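Local coordinates for glycosyl hydrolases family 31 family protein (Aspergillus niger, PDB 6DRU), which catalyses the release of alpha-xylose from the non-reducing terminal glucose of xyloglucan oligosaccharides, as a family 31 glycoside hydrolase, at residues Ile613-Phe621 with Tyr638-Gly646; Asp146-Gln156 with Ser174-Lys185. One frame throughout, in Å; residues are numbered along the deposited sequence.

Interaction 1: Ile613-Phe621 with Tyr638-Gly646; sequences IMRPLYMDF and YTTQQYMFG. With NAG (2-acetamido-2-deoxy-beta-D-glucopyranose), chain E.
Arg615 and Met644 form the hydrogen-bonded pair of a short antiparallel bridge. Met644 N donates to Arg615 O at 2.8 Å. Arg615 N returns a more bent bond to Met644 O. Gly646 N extends the pairing to Ile613 O at 2.9 Å. Met614 and Phe645 form the adjacent non-hydrogen-bonded pair.

The apolar contacts lie on two faces. On the Met614 side, the methyl CE of Met614 sits 4.1 Å from the centroid of the Tyr643 ring, almost on the ring normal. This is a CH-pi contact. The bend at chi3 (-66°) turns CE back over that ring. Tyr643 OH bonds Phe550 O, which holds the far end of the ring. Met614 CB meets the edge of Phe645. On the Arg615 side, Met644 SD lies at the edge of the Phe621 ring, 5.2 Å from its centroid, a Met-aromatic contact. Leu617 CD1 lies against Tyr638 O in helix 637-640.

The charged contact lies within 613-621. Arg615 grips Asp620 side-on. Arg615 NE donates to Asp620 OD2 at 2.9 Å, and Arg615 NH2 donates to Asp620 OD1. Asp229 is a second partner of NH2.

Gln641 NE2 makes a weak 3.3 Å bond to O7 of the attached NAG. The two carboxylates would compensate the buried Arg615 charge, and the double grip fixes how its guanidinium is turned beside the strand pair.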
# COMPACT_ATOMS: atom_id res chain seq x y z
N ILE A 613 -29.00 13.85 -31.42
CA ILE A 613 -30.45 13.95 -31.46
C ILE A 613 -30.89 15.26 -30.81
O ILE A 613 -31.37 16.17 -31.49
CB ILE A 613 -31.11 12.73 -30.80
CG1 ILE A 613 -30.70 11.46 -31.54
CG2 ILE A 613 -32.62 12.88 -30.81
CD1 ILE A 613 -31.27 10.20 -30.95
N MET A 614 -30.73 15.37 -29.50
CA MET A 614 -30.94 16.66 -28.84
C MET A 614 -29.61 17.41 -28.82
O MET A 614 -28.59 16.88 -28.39
CB MET A 614 -31.52 16.50 -27.43
CG MET A 614 -30.73 15.66 -26.45
SD MET A 614 -31.65 15.50 -24.90
CE MET A 614 -31.64 17.20 -24.31
N ARG A 615 -29.64 18.65 -29.31
CA ARG A 615 -28.45 19.34 -29.77
C ARG A 615 -28.24 20.65 -29.02
O ARG A 615 -29.10 21.54 -29.10
CB ARG A 615 -28.55 19.60 -31.28
CG ARG A 615 -28.78 18.34 -32.10
CD ARG A 615 -29.09 18.66 -33.55
NE ARG A 615 -27.99 19.33 -34.23
CZ ARG A 615 -26.90 18.72 -34.68
NH1 ARG A 615 -26.76 17.41 -34.52
NH2 ARG A 615 -25.95 19.41 -35.29
N PRO A 616 -27.15 20.80 -28.28
CA PRO A 616 -26.83 22.12 -27.72
C PRO A 616 -26.61 23.14 -28.83
O PRO A 616 -26.23 22.80 -29.95
CB PRO A 616 -25.54 21.87 -26.93
CG PRO A 616 -24.98 20.59 -27.49
CD PRO A 616 -26.17 19.78 -27.88
N LEU A 617 -26.87 24.41 -28.51
CA LEU A 617 -26.95 25.44 -29.53
C LEU A 617 -25.63 25.70 -30.23
O LEU A 617 -25.63 26.23 -31.35
CB LEU A 617 -27.47 26.75 -28.92
CG LEU A 617 -28.90 26.70 -28.38
CD1 LEU A 617 -29.33 28.07 -27.88
CD2 LEU A 617 -29.86 26.19 -29.45
N TYR A 618 -24.49 25.34 -29.62
CA TYR A 618 -23.22 25.60 -30.28
C TYR A 618 -22.99 24.69 -31.48
O TYR A 618 -22.18 25.02 -32.35
CB TYR A 618 -22.06 25.45 -29.29
CG TYR A 618 -21.94 24.09 -28.62
CD1 TYR A 618 -21.41 23.00 -29.30
CD2 TYR A 618 -22.34 23.90 -27.30
CE1 TYR A 618 -21.29 21.76 -28.70
CE2 TYR A 618 -22.23 22.67 -26.69
CZ TYR A 618 -21.71 21.60 -27.39
OH TYR A 618 -21.59 20.37 -26.79
N MET A 619 -23.69 23.56 -31.56
CA MET A 619 -23.45 22.63 -32.66
C MET A 619 -24.04 23.13 -33.97
O MET A 619 -23.56 22.75 -35.05
CB MET A 619 -24.02 21.26 -32.32
CG MET A 619 -23.20 20.50 -31.30
SD MET A 619 -23.46 18.72 -31.40
CE MET A 619 -25.22 18.67 -31.15
N ASP A 620 -25.07 23.97 -33.91
CA ASP A 620 -25.74 24.45 -35.12
C ASP A 620 -25.58 25.94 -35.38
O ASP A 620 -25.79 26.37 -36.52
CB ASP A 620 -27.24 24.12 -35.06
CG ASP A 620 -27.54 22.68 -35.43
OD1 ASP A 620 -26.83 22.12 -36.30
OD2 ASP A 620 -28.49 22.10 -34.86
N PHE A 621 -25.22 26.74 -34.37
CA PHE A 621 -25.22 28.19 -34.54
C PHE A 621 -23.96 28.85 -33.98
O PHE A 621 -23.97 30.07 -33.76
CB PHE A 621 -26.46 28.82 -33.90
CG PHE A 621 -27.75 28.14 -34.27
CD1 PHE A 621 -28.28 28.27 -35.55
CD2 PHE A 621 -28.45 27.39 -33.34
CE1 PHE A 621 -29.47 27.65 -35.89
CE2 PHE A 621 -29.64 26.77 -33.68
CZ PHE A 621 -30.15 26.90 -34.95
N TYR A 638 -30.04 30.51 -21.71
CA TYR A 638 -30.42 30.35 -23.11
C TYR A 638 -29.70 29.19 -23.79
O TYR A 638 -30.17 28.70 -24.81
CB TYR A 638 -30.17 31.64 -23.88
CG TYR A 638 -31.03 32.80 -23.43
CD1 TYR A 638 -32.39 32.62 -23.20
CD2 TYR A 638 -30.49 34.06 -23.23
CE1 TYR A 638 -33.18 33.67 -22.78
CE2 TYR A 638 -31.27 35.11 -22.81
CZ TYR A 638 -32.62 34.92 -22.59
OH TYR A 638 -33.40 35.97 -22.17
N THR A 639 -28.56 28.75 -23.24
CA THR A 639 -27.83 27.63 -23.80
C THR A 639 -27.86 26.38 -22.94
O THR A 639 -27.70 25.28 -23.47
CB THR A 639 -26.36 28.02 -24.05
OG1 THR A 639 -25.80 28.57 -22.85
CG2 THR A 639 -26.27 29.05 -25.16
N THR A 640 -28.07 26.51 -21.63
CA THR A 640 -28.19 25.35 -20.75
C THR A 640 -29.62 24.84 -20.63
O THR A 640 -29.82 23.74 -20.10
CB THR A 640 -27.65 25.68 -19.35
OG1 THR A 640 -28.50 26.65 -18.72
CG2 THR A 640 -26.24 26.23 -19.44
N GLN A 641 -30.61 25.59 -21.12
CA GLN A 641 -32.01 25.19 -21.02
C GLN A 641 -32.75 25.27 -22.35
O GLN A 641 -33.97 25.07 -22.38
CB GLN A 641 -32.74 26.04 -19.97
CG GLN A 641 -32.11 25.99 -18.59
CD GLN A 641 -32.86 26.83 -17.57
OE1 GLN A 641 -32.29 27.28 -16.58
NE2 GLN A 641 -34.14 27.06 -17.82
N GLN A 642 -32.05 25.56 -23.45
CA GLN A 642 -32.61 25.47 -24.79
C GLN A 642 -31.76 24.52 -25.62
O GLN A 642 -30.56 24.34 -25.36
CB GLN A 642 -32.67 26.83 -25.49
CG GLN A 642 -33.38 27.93 -24.72
CD GLN A 642 -33.43 29.23 -25.50
OE1 GLN A 642 -33.90 30.26 -25.00
NE2 GLN A 642 -32.96 29.20 -26.74
N TYR A 643 -32.37 23.91 -26.64
CA TYR A 643 -31.65 22.97 -27.48
C TYR A 643 -32.44 22.73 -28.75
O TYR A 643 -33.65 23.00 -28.82
CB TYR A 643 -31.39 21.65 -26.76
CG TYR A 643 -32.65 20.88 -26.41
CD1 TYR A 643 -33.36 21.17 -25.26
CD2 TYR A 643 -33.12 19.87 -27.24
CE1 TYR A 643 -34.51 20.47 -24.93
CE2 TYR A 643 -34.26 19.16 -26.92
CZ TYR A 643 -34.95 19.47 -25.77
OH TYR A 643 -36.10 18.77 -25.45
N MET A 644 -31.75 22.21 -29.76
CA MET A 644 -32.39 21.77 -30.99
C MET A 644 -32.70 20.28 -30.88
O MET A 644 -31.79 19.46 -30.77
CB MET A 644 -31.48 22.04 -32.19
CG MET A 644 -31.31 23.52 -32.52
SD MET A 644 -32.75 24.30 -33.29
CE MET A 644 -32.83 23.43 -34.85
N PHE A 645 -33.99 19.95 -30.89
CA PHE A 645 -34.43 18.55 -30.90
C PHE A 645 -34.57 18.13 -32.36
O PHE A 645 -35.59 18.41 -33.00
CB PHE A 645 -35.73 18.38 -30.13
CG PHE A 645 -36.16 16.95 -29.99
CD1 PHE A 645 -35.35 16.04 -29.32
CD2 PHE A 645 -37.36 16.51 -30.51
CE1 PHE A 645 -35.74 14.73 -29.18
CE2 PHE A 645 -37.75 15.20 -30.38
CZ PHE A 645 -36.94 14.30 -29.71
N GLY A 646 -33.55 17.47 -32.88
CA GLY A 646 -33.45 17.22 -34.30
C GLY A 646 -33.00 18.47 -35.03
O GLY A 646 -32.63 19.47 -34.41
C1 NAG E . -31.10 29.92 -14.79
C2 NAG E . -32.25 29.57 -13.87
C3 NAG E . -31.92 29.80 -12.44
C4 NAG E . -30.60 29.15 -12.08
C5 NAG E . -29.54 29.66 -13.03
C6 NAG E . -28.20 29.03 -12.67
C7 NAG E . -34.54 29.70 -14.73
C8 NAG E . -35.76 30.52 -15.12
N2 NAG E . -33.38 30.34 -14.22
O3 NAG E . -32.97 29.29 -11.64
O4 NAG E . -30.25 29.47 -10.76
O5 NAG E . -29.91 29.31 -14.34
O6 NAG E . -27.67 28.37 -13.80
O7 NAG E . -34.56 28.49 -14.87

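Interaction 2: Asp146-Gln156 with Ser174-Lys185; sequences DEQIYGTGTQQ and SYIPTPVFMSNK
Ser183 OG is held by two groups. It donates to Glu147 OE1 at 2.7 Å, on the anti lone pair of the carboxylate, and accepts from Lys185 N at 3.3 Å, which makes an ST turn. OG stands anti to the backbone N (chi1 176°), turned to meet Glu147. Tyr187 OH also bonds Glu147 OE1. Glu147 OE2 and Lys185 NZ form only a long salt bridge, and NZ bonds Thr144.

Asn184 OD1 takes Gln148 N at 3.1 Å. The donor comes from above the carbonyl plane. The Asn184 and Gln148 side chains cross at about a right angle, with Asn184 ND2 against Gln148 CG.

Tyr150 and Met182 exchange two backbone bonds. Beside them, Ile149 CG2 packs on Phe181 CD1 at 3.6 Å. Further along, the register shifts by two between Gly151 and Gly153. Both glycines lie tight against the facing strand, with no room for a side chain. Thr152 N bonds Val180 O, and Thr152 O accepts from Thr178 N.

After the corner, Thr154 OG1 lies beside Ile176 CG1 and binds a water at 2.8 Å that also gives a weak bond to Ser174 O. The Gln155 amide stands nearly perpendicular to the Tyr175 ring, at its edge.

This is an antiparallel strand pair broken by a beta bulge. Strand 149-151 is outermost within the chain, beside 176-183, in the mixed sheet that includes 187-191 and 216-222.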
# COMPACT_ATOMS: atom_id res chain seq x y z
N ASP A 146 -9.49 30.67 -22.14
CA ASP A 146 -10.71 30.90 -22.90
C ASP A 146 -11.36 29.61 -23.40
O ASP A 146 -12.41 29.68 -24.05
CB ASP A 146 -10.41 31.82 -24.09
CG ASP A 146 -9.38 31.23 -25.04
OD1 ASP A 146 -9.74 30.36 -25.87
OD2 ASP A 146 -8.20 31.64 -24.96
N GLU A 147 -10.78 28.45 -23.11
CA GLU A 147 -11.24 27.20 -23.70
C GLU A 147 -12.58 26.78 -23.09
O GLU A 147 -12.93 27.16 -21.97
CB GLU A 147 -10.21 26.09 -23.50
CG GLU A 147 -10.21 25.05 -24.61
CD GLU A 147 -9.03 24.10 -24.51
OE1 GLU A 147 -9.09 23.02 -25.13
OE2 GLU A 147 -8.05 24.43 -23.81
N GLN A 148 -13.32 25.98 -23.85
CA GLN A 148 -14.62 25.47 -23.43
C GLN A 148 -14.64 23.96 -23.60
O GLN A 148 -14.19 23.44 -24.63
CB GLN A 148 -15.76 26.12 -24.23
CG GLN A 148 -15.88 27.62 -24.02
CD GLN A 148 -17.10 28.20 -24.70
OE1 GLN A 148 -18.11 27.52 -24.88
NE2 GLN A 148 -17.00 29.46 -25.09
N ILE A 149 -15.16 23.26 -22.60
CA ILE A 149 -15.17 21.80 -22.56
C ILE A 149 -16.62 21.34 -22.54
O ILE A 149 -17.39 21.75 -21.65
CB ILE A 149 -14.40 21.25 -21.35
CG1 ILE A 149 -12.97 21.79 -21.34
CG2 ILE A 149 -14.41 19.74 -21.37
CD1 ILE A 149 -12.19 21.51 -22.60
N TYR A 150 -17.00 20.50 -23.49
CA TYR A 150 -18.34 19.95 -23.59
C TYR A 150 -18.29 18.44 -23.47
O TYR A 150 -17.40 17.79 -24.04
CB TYR A 150 -19.01 20.33 -24.92
CG TYR A 150 -18.87 21.79 -25.29
CD1 TYR A 150 -19.14 22.79 -24.37
CD2 TYR A 150 -18.46 22.17 -26.57
CE1 TYR A 150 -19.02 24.12 -24.71
CE2 TYR A 150 -18.33 23.50 -26.91
CZ TYR A 150 -18.61 24.47 -25.98
OH TYR A 150 -18.48 25.80 -26.32
N GLY A 151 -19.25 17.87 -22.74
CA GLY A 151 -19.33 16.43 -22.58
C GLY A 151 -19.03 15.97 -21.17
O GLY A 151 -19.68 16.41 -20.21
N THR A 152 -18.05 15.07 -21.04
CA THR A 152 -17.59 14.51 -19.76
C THR A 152 -18.66 13.68 -19.05
O THR A 152 -18.55 13.43 -17.85
CB THR A 152 -17.08 15.61 -18.82
OG1 THR A 152 -18.18 16.36 -18.29
CG2 THR A 152 -16.13 16.56 -19.55
N GLY A 153 -19.68 13.23 -19.77
CA GLY A 153 -20.73 12.43 -19.16
C GLY A 153 -21.88 13.28 -18.64
O GLY A 153 -22.11 14.41 -19.07
N THR A 154 -22.60 12.71 -17.68
CA THR A 154 -23.78 13.35 -17.11
C THR A 154 -23.52 13.75 -15.66
O THR A 154 -22.75 13.11 -14.94
CB THR A 154 -24.99 12.42 -17.17
OG1 THR A 154 -24.74 11.24 -16.40
CG2 THR A 154 -25.28 12.03 -18.61
N GLN A 155 -24.20 14.81 -15.24
CA GLN A 155 -24.04 15.41 -13.92
C GLN A 155 -25.08 16.50 -13.76
O GLN A 155 -25.45 17.16 -14.74
CB GLN A 155 -22.62 15.97 -13.73
CG GLN A 155 -22.38 16.69 -12.42
CD GLN A 155 -20.98 17.25 -12.31
OE1 GLN A 155 -20.21 17.21 -13.28
NE2 GLN A 155 -20.63 17.76 -11.14
N GLN A 156 -25.56 16.69 -12.53
CA GLN A 156 -26.54 17.74 -12.24
C GLN A 156 -25.79 18.99 -11.76
O GLN A 156 -25.76 19.32 -10.58
CB GLN A 156 -27.56 17.27 -11.22
CG GLN A 156 -28.31 16.02 -11.64
CD GLN A 156 -29.43 15.65 -10.69
OE1 GLN A 156 -29.42 14.58 -10.08
NE2 GLN A 156 -30.41 16.55 -10.56
N SER A 174 -27.18 9.29 -10.68
CA SER A 174 -27.31 10.48 -11.53
C SER A 174 -25.97 11.05 -11.97
O SER A 174 -25.95 12.14 -12.56
CB SER A 174 -28.12 11.59 -10.85
OG SER A 174 -27.31 12.33 -9.96
N TYR A 175 -24.86 10.36 -11.71
CA TYR A 175 -23.52 10.89 -11.97
C TYR A 175 -22.73 9.83 -12.74
O TYR A 175 -22.27 8.85 -12.15
CB TYR A 175 -22.84 11.25 -10.65
CG TYR A 175 -21.50 11.95 -10.78
CD1 TYR A 175 -21.41 13.29 -11.10
CD2 TYR A 175 -20.32 11.26 -10.55
CE1 TYR A 175 -20.19 13.93 -11.20
CE2 TYR A 175 -19.09 11.88 -10.65
CZ TYR A 175 -19.03 13.22 -10.98
OH TYR A 175 -17.81 13.84 -11.07
N ILE A 176 -22.59 10.03 -14.04
CA ILE A 176 -21.87 9.09 -14.90
C ILE A 176 -20.67 9.78 -15.52
O ILE A 176 -20.72 10.18 -16.69
CB ILE A 176 -22.79 8.52 -15.99
CG1 ILE A 176 -24.16 8.15 -15.42
CG2 ILE A 176 -22.15 7.30 -16.64
CD1 ILE A 176 -25.22 7.93 -16.47
N PRO A 177 -19.56 9.93 -14.79
CA PRO A 177 -18.38 10.60 -15.36
C PRO A 177 -17.76 9.75 -16.46
O PRO A 177 -17.42 8.58 -16.25
CB PRO A 177 -17.45 10.76 -14.16
CG PRO A 177 -17.85 9.66 -13.23
CD PRO A 177 -19.33 9.49 -13.40
N THR A 178 -17.61 10.34 -17.64
CA THR A 178 -17.04 9.65 -18.79
C THR A 178 -16.04 10.56 -19.49
O THR A 178 -16.42 11.63 -19.98
CB THR A 178 -18.15 9.22 -19.76
OG1 THR A 178 -19.09 8.39 -19.07
CG2 THR A 178 -17.56 8.45 -20.93
N PRO A 179 -14.77 10.18 -19.56
CA PRO A 179 -13.73 11.08 -20.11
C PRO A 179 -13.75 11.13 -21.63
O PRO A 179 -12.80 10.73 -22.31
CB PRO A 179 -12.44 10.47 -19.54
CG PRO A 179 -12.74 9.01 -19.47
CD PRO A 179 -14.20 8.89 -19.11
N VAL A 180 -14.84 11.65 -22.18
CA VAL A 180 -14.97 11.94 -23.61
C VAL A 180 -15.51 13.36 -23.72
O VAL A 180 -16.65 13.62 -23.30
CB VAL A 180 -15.89 10.94 -24.33
CG1 VAL A 180 -16.14 11.40 -25.76
CG2 VAL A 180 -15.30 9.55 -24.30
N PHE A 181 -14.71 14.27 -24.26
CA PHE A 181 -15.11 15.66 -24.32
C PHE A 181 -14.71 16.28 -25.64
O PHE A 181 -13.77 15.83 -26.30
CB PHE A 181 -14.51 16.48 -23.16
CG PHE A 181 -13.04 16.75 -23.28
CD1 PHE A 181 -12.57 17.91 -23.89
CD2 PHE A 181 -12.11 15.85 -22.77
CE1 PHE A 181 -11.22 18.16 -23.99
CE2 PHE A 181 -10.76 16.11 -22.87
CZ PHE A 181 -10.31 17.26 -23.48
N MET A 182 -15.45 17.32 -26.03
CA MET A 182 -15.11 18.17 -27.17
C MET A 182 -14.65 19.53 -26.67
O MET A 182 -15.17 20.04 -25.67
CB MET A 182 -16.31 18.35 -28.11
CG MET A 182 -16.86 17.08 -28.72
SD MET A 182 -18.21 17.44 -29.86
CE MET A 182 -19.29 18.42 -28.82
N SER A 183 -13.69 20.11 -27.37
CA SER A 183 -13.23 21.46 -27.10
C SER A 183 -13.62 22.38 -28.25
O SER A 183 -13.67 21.95 -29.41
CB SER A 183 -11.71 21.50 -26.88
OG SER A 183 -11.26 22.83 -26.71
N ASN A 184 -13.90 23.64 -27.93
CA ASN A 184 -14.22 24.60 -28.97
C ASN A 184 -13.02 24.98 -29.83
O ASN A 184 -13.20 25.66 -30.84
CB ASN A 184 -14.85 25.86 -28.36
CG ASN A 184 -13.96 26.52 -27.33
OD1 ASN A 184 -12.96 25.95 -26.90
ND2 ASN A 184 -14.32 27.73 -26.93
N LYS A 185 -11.81 24.56 -29.45
CA LYS A 185 -10.66 24.75 -30.32
C LYS A 185 -10.70 23.86 -31.55
O LYS A 185 -9.89 24.04 -32.46
CB LYS A 185 -9.36 24.48 -29.55
CG LYS A 185 -8.92 25.64 -28.68
CD LYS A 185 -7.49 25.45 -28.21
CE LYS A 185 -7.04 26.62 -27.34
NZ LYS A 185 -5.83 26.29 -26.54
O HOH W 1 -27.15 11.06 -15.06
O HOH W 2 -25.22 14.48 -10.37

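How the interactions relate
Interaction 2 comes first along the chain and interaction 1 follows; their centres lie about 15 Å apart. They touch through Tyr618 of 613-621. Tyr618 OH is 3.2 Å from Tyr150 CB and 3.6 Å from Met182 CE, and the Tyr618 ring stacks with that of Tyr150. Helix 492-508 packs on both contacts, against Tyr643 of interaction 1 and Thr154 of interaction 2. Helix 228-239 also links them: its Asp229 pairs with Arg615, while its Leu231 touches Met182. Interaction 2 is near the active site, with the Ser174 side chain about 6 Å from that of Asp487, the assigned proton donor. Interaction 1 lies away from it.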